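Local coordinates for protein transmembrane oligosaccharyl transferase (Archaeoglobus fulgidus, PDB 3WAJ) that belongs to the STT3/AglB family of integral membrane oligosaccharyl transferases, joining a helical transmembrane region to a soluble C-terminal part, at residues Phe387-Ala390 with Gly391-Tyr394; Ile415-Phe418 with Ile419-Gly423. All coordinates share one frame; numbering follows the deposited sequence.

Contact 1: residues Phe387-Ala390 with Gly391-Tyr394; sequences FGMA and GILY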
# COMPACT_ATOMS: atom_id res chain seq x y z
N PHE A 387 -15.87 -20.47 -14.92
CA PHE A 387 -17.32 -20.52 -14.98
C PHE A 387 -17.92 -19.14 -15.22
O PHE A 387 -19.10 -19.00 -15.51
CB PHE A 387 -17.89 -21.17 -13.71
CG PHE A 387 -17.63 -22.65 -13.62
CD1 PHE A 387 -18.67 -23.53 -13.32
CD2 PHE A 387 -16.37 -23.18 -13.85
CE1 PHE A 387 -18.44 -24.89 -13.24
CE2 PHE A 387 -16.13 -24.53 -13.78
CZ PHE A 387 -17.17 -25.39 -13.48
N GLY A 388 -17.07 -18.12 -15.10
CA GLY A 388 -17.45 -16.77 -15.47
C GLY A 388 -17.01 -16.47 -16.89
O GLY A 388 -17.61 -15.64 -17.56
N MET A 389 -15.96 -17.15 -17.35
CA MET A 389 -15.48 -16.99 -18.72
C MET A 389 -16.44 -17.62 -19.73
O MET A 389 -16.63 -17.10 -20.84
CB MET A 389 -14.08 -17.58 -18.87
CG MET A 389 -13.16 -16.79 -19.79
SD MET A 389 -13.11 -15.05 -19.32
CE MET A 389 -11.87 -14.42 -20.46
N ALA A 390 -17.04 -18.74 -19.35
CA ALA A 390 -18.01 -19.41 -20.22
C ALA A 390 -19.26 -18.55 -20.32
O ALA A 390 -19.83 -18.39 -21.40
CB ALA A 390 -18.35 -20.78 -19.69
N GLY A 391 -19.67 -17.99 -19.19
CA GLY A 391 -20.81 -17.10 -19.14
C GLY A 391 -20.70 -15.92 -20.09
O GLY A 391 -21.69 -15.53 -20.72
N ILE A 392 -19.49 -15.34 -20.19
CA ILE A 392 -19.23 -14.22 -21.10
C ILE A 392 -19.63 -14.61 -22.50
O ILE A 392 -20.49 -13.99 -23.12
CB ILE A 392 -17.73 -13.90 -21.22
CG1 ILE A 392 -17.05 -13.81 -19.85
CG2 ILE A 392 -17.52 -12.62 -22.04
CD1 ILE A 392 -16.98 -12.43 -19.28
N LEU A 393 -18.96 -15.66 -22.98
CA LEU A 393 -19.14 -16.15 -24.33
C LEU A 393 -20.60 -16.45 -24.61
O LEU A 393 -21.12 -16.04 -25.64
CB LEU A 393 -18.27 -17.39 -24.56
CG LEU A 393 -16.85 -17.18 -25.09
CD1 LEU A 393 -16.25 -15.87 -24.61
CD2 LEU A 393 -15.96 -18.34 -24.68
N TYR A 394 -21.26 -17.12 -23.68
CA TYR A 394 -22.67 -17.47 -23.84
C TYR A 394 -23.52 -16.22 -23.97
O TYR A 394 -24.48 -16.19 -24.75
CB TYR A 394 -23.16 -18.31 -22.65
CG TYR A 394 -24.63 -18.66 -22.72
CD1 TYR A 394 -25.57 -17.99 -21.95
CD2 TYR A 394 -25.09 -19.67 -23.57
CE1 TYR A 394 -26.92 -18.31 -22.01
CE2 TYR A 394 -26.43 -19.99 -23.64
CZ TYR A 394 -27.34 -19.31 -22.86
OH TYR A 394 -28.68 -19.63 -22.92
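Ile392 carries CG1 beside its own backbone N and anti to its carbonyl carbon (chi1 -48°), which lowers that branch onto the turn before it. There Ile392 CG1 comes 3.0 Å from Gly388 O. Met389 bends at chi2 (52°), and its sulfur passes the isoleucine obliquely, SD lying 4.2 Å from Ile392 CG1. The carbonyl oxygen of Met389 is also close to the isoleucine, with Met389 O 3.4 Å from Ile392 CB. Both residues belong to helix 384-402 of the STT3 N-terminal region, and their side chains meet the next helix in the chain, 405-420: Met389 touches Phe418 and Ile392 touches Leu411. The i to i+4 ladder underneath is uneven. Ile392 N bonds to Gly388 O at 3.2 Å with the donor tilted 34° from the carbonyl plane, the bond from Leu393 N to Met389 O is long and weak, and Tyr394 N reaches Ala390 O at 3.0 Å. Gly388 and Gly391, both buried, bring no side chain to the turn. Tyr394 keeps CB 3.6 Å from Ala390 O while its side chain leads away to touch Leu441 and Val445 of helix 429-446.

Contact 2: residues Ile415-Phe418 with Ile419-Gly423; sequences IAMF and IALWG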
# COMPACT_ATOMS: atom_id res chain seq x y z
N ILE A 415 -15.91 -6.00 -20.92
CA ILE A 415 -14.82 -5.75 -21.87
C ILE A 415 -14.00 -4.52 -21.49
O ILE A 415 -12.78 -4.54 -21.57
CB ILE A 415 -15.36 -5.59 -23.29
CG1 ILE A 415 -15.99 -6.90 -23.75
CG2 ILE A 415 -14.25 -5.16 -24.25
CD1 ILE A 415 -16.80 -6.75 -25.01
N ALA A 416 -14.67 -3.44 -21.09
CA ALA A 416 -13.96 -2.22 -20.69
C ALA A 416 -13.06 -2.52 -19.51
O ALA A 416 -11.93 -2.06 -19.44
CB ALA A 416 -14.94 -1.12 -20.34
N MET A 417 -13.59 -3.31 -18.58
CA MET A 417 -12.84 -3.78 -17.43
C MET A 417 -11.59 -4.50 -17.92
O MET A 417 -10.46 -4.16 -17.55
CB MET A 417 -13.71 -4.74 -16.62
CG MET A 417 -13.56 -4.67 -15.11
SD MET A 417 -14.72 -3.54 -14.29
CE MET A 417 -14.17 -1.95 -14.86
N PHE A 418 -11.81 -5.50 -18.78
CA PHE A 418 -10.74 -6.28 -19.38
C PHE A 418 -9.73 -5.41 -20.11
O PHE A 418 -8.53 -5.51 -19.86
CB PHE A 418 -11.34 -7.27 -20.36
CG PHE A 418 -11.12 -8.69 -19.98
CD1 PHE A 418 -9.95 -9.34 -20.36
CD2 PHE A 418 -12.07 -9.37 -19.23
CE1 PHE A 418 -9.73 -10.66 -20.01
CE2 PHE A 418 -11.86 -10.69 -18.87
CZ PHE A 418 -10.69 -11.34 -19.26
N ILE A 419 -10.22 -4.56 -21.01
CA ILE A 419 -9.35 -3.71 -21.82
C ILE A 419 -8.49 -2.78 -20.95
O ILE A 419 -7.29 -2.66 -21.16
CB ILE A 419 -10.17 -2.90 -22.86
CG1 ILE A 419 -10.84 -3.83 -23.87
CG2 ILE A 419 -9.29 -1.90 -23.58
CD1 ILE A 419 -9.87 -4.61 -24.74
N ALA A 420 -9.10 -2.14 -19.96
CA ALA A 420 -8.37 -1.16 -19.15
C ALA A 420 -7.50 -1.80 -18.07
O ALA A 420 -6.41 -1.30 -17.76
CB ALA A 420 -9.33 -0.14 -18.54
N LEU A 421 -7.96 -2.91 -17.50
CA LEU A 421 -7.30 -3.48 -16.32
C LEU A 421 -6.58 -4.80 -16.60
O LEU A 421 -6.55 -5.69 -15.76
CB LEU A 421 -8.30 -3.68 -15.20
CG LEU A 421 -9.30 -2.54 -14.99
CD1 LEU A 421 -10.35 -2.94 -13.96
CD2 LEU A 421 -8.60 -1.26 -14.57
N TRP A 422 -5.99 -4.92 -17.79
CA TRP A 422 -5.29 -6.13 -18.17
C TRP A 422 -3.82 -6.04 -17.77
O TRP A 422 -3.12 -5.11 -18.19
CB TRP A 422 -5.42 -6.36 -19.67
CG TRP A 422 -4.93 -7.69 -20.15
CD1 TRP A 422 -4.14 -7.92 -21.24
CD2 TRP A 422 -5.20 -8.97 -19.57
NE1 TRP A 422 -3.90 -9.27 -21.37
CE2 TRP A 422 -4.54 -9.94 -20.36
CE3 TRP A 422 -5.94 -9.40 -18.46
CZ2 TRP A 422 -4.60 -11.31 -20.07
CZ3 TRP A 422 -5.99 -10.76 -18.17
CH2 TRP A 422 -5.32 -11.69 -18.98
N GLY A 423 -3.37 -6.98 -16.95
CA GLY A 423 -1.99 -7.01 -16.49
C GLY A 423 -1.72 -6.08 -15.31
O GLY A 423 -0.62 -6.09 -14.76
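Over one face of the Trp422 ring lies Phe418 CE1, 4.2 Å from Trp422 CZ3. The two planes are only 29° from parallel, but the phenyl ring and the six-membered ring of the indole are slid apart and barely overlap, their centroids being 5.7 Å from each other. Trp422 CZ3 meets the phenyl ring obliquely, and beyond these two segments Phe418 also meets the ring of Phe431, in helix 429-446, at about 45°. Trp422 sets CG anti to its backbone N (chi1 -171°), which lays the indole alongside the phenyl group, both pointing the same way, while Trp422 CB rests 3.2 Å from Phe418 O. Two further i, i+4 pairs run side by side. Ile415 CG2 touches Ile419 CG1 at 3.7 Å, and Met417, bent at chi2 and chi3, applies CG to Leu421 CD1 at 3.8 Å, with its terminal CE close to the same methyl. Met417 and Leu421 then share Tyr430 and Phe431 of helix 429-446 as neighbours. The backbone is bonded from Ile419 N to Ile415 O, from Ala420 N to Ala416 O and, at 2.8 Å, from Leu421 N to Met417 O. Leu421 is the first residue to leave helical backbone angles, and between Trp422 N and Phe418 O, 3.3 Å apart, the angle is too poor for a hydrogen bond. This is the C-terminal end of a helix in the membrane region of an STT3-type protein: the i to i+4 ladder stops at Leu421, while apolar and aromatic pairing at the same spacing carries on to Trp422 in the loop.

In the fold
Contacts 1 and 2 lie on helices 384-402 and 405-420, which follow each other in the chain, and their centres are 16 Å apart. They touch directly through Met389 and Phe418: Met389 CE packs against Phe418 CZ at 3.5 Å. Phe418 thereby joins the methionine of contact 1 to the aromatic pair of contact 2. Helix 429-446 is a neighbour common to both, meeting Phe387, Ile392 and Tyr394 in the first and Met417, Phe418 and Leu421 in the second. Neither contact includes Asp47, Asp161 or His163, which hold the zinc ion; contact 1 is packing along one helix, and contact 2 the end of the next helix and the start of the loop after it.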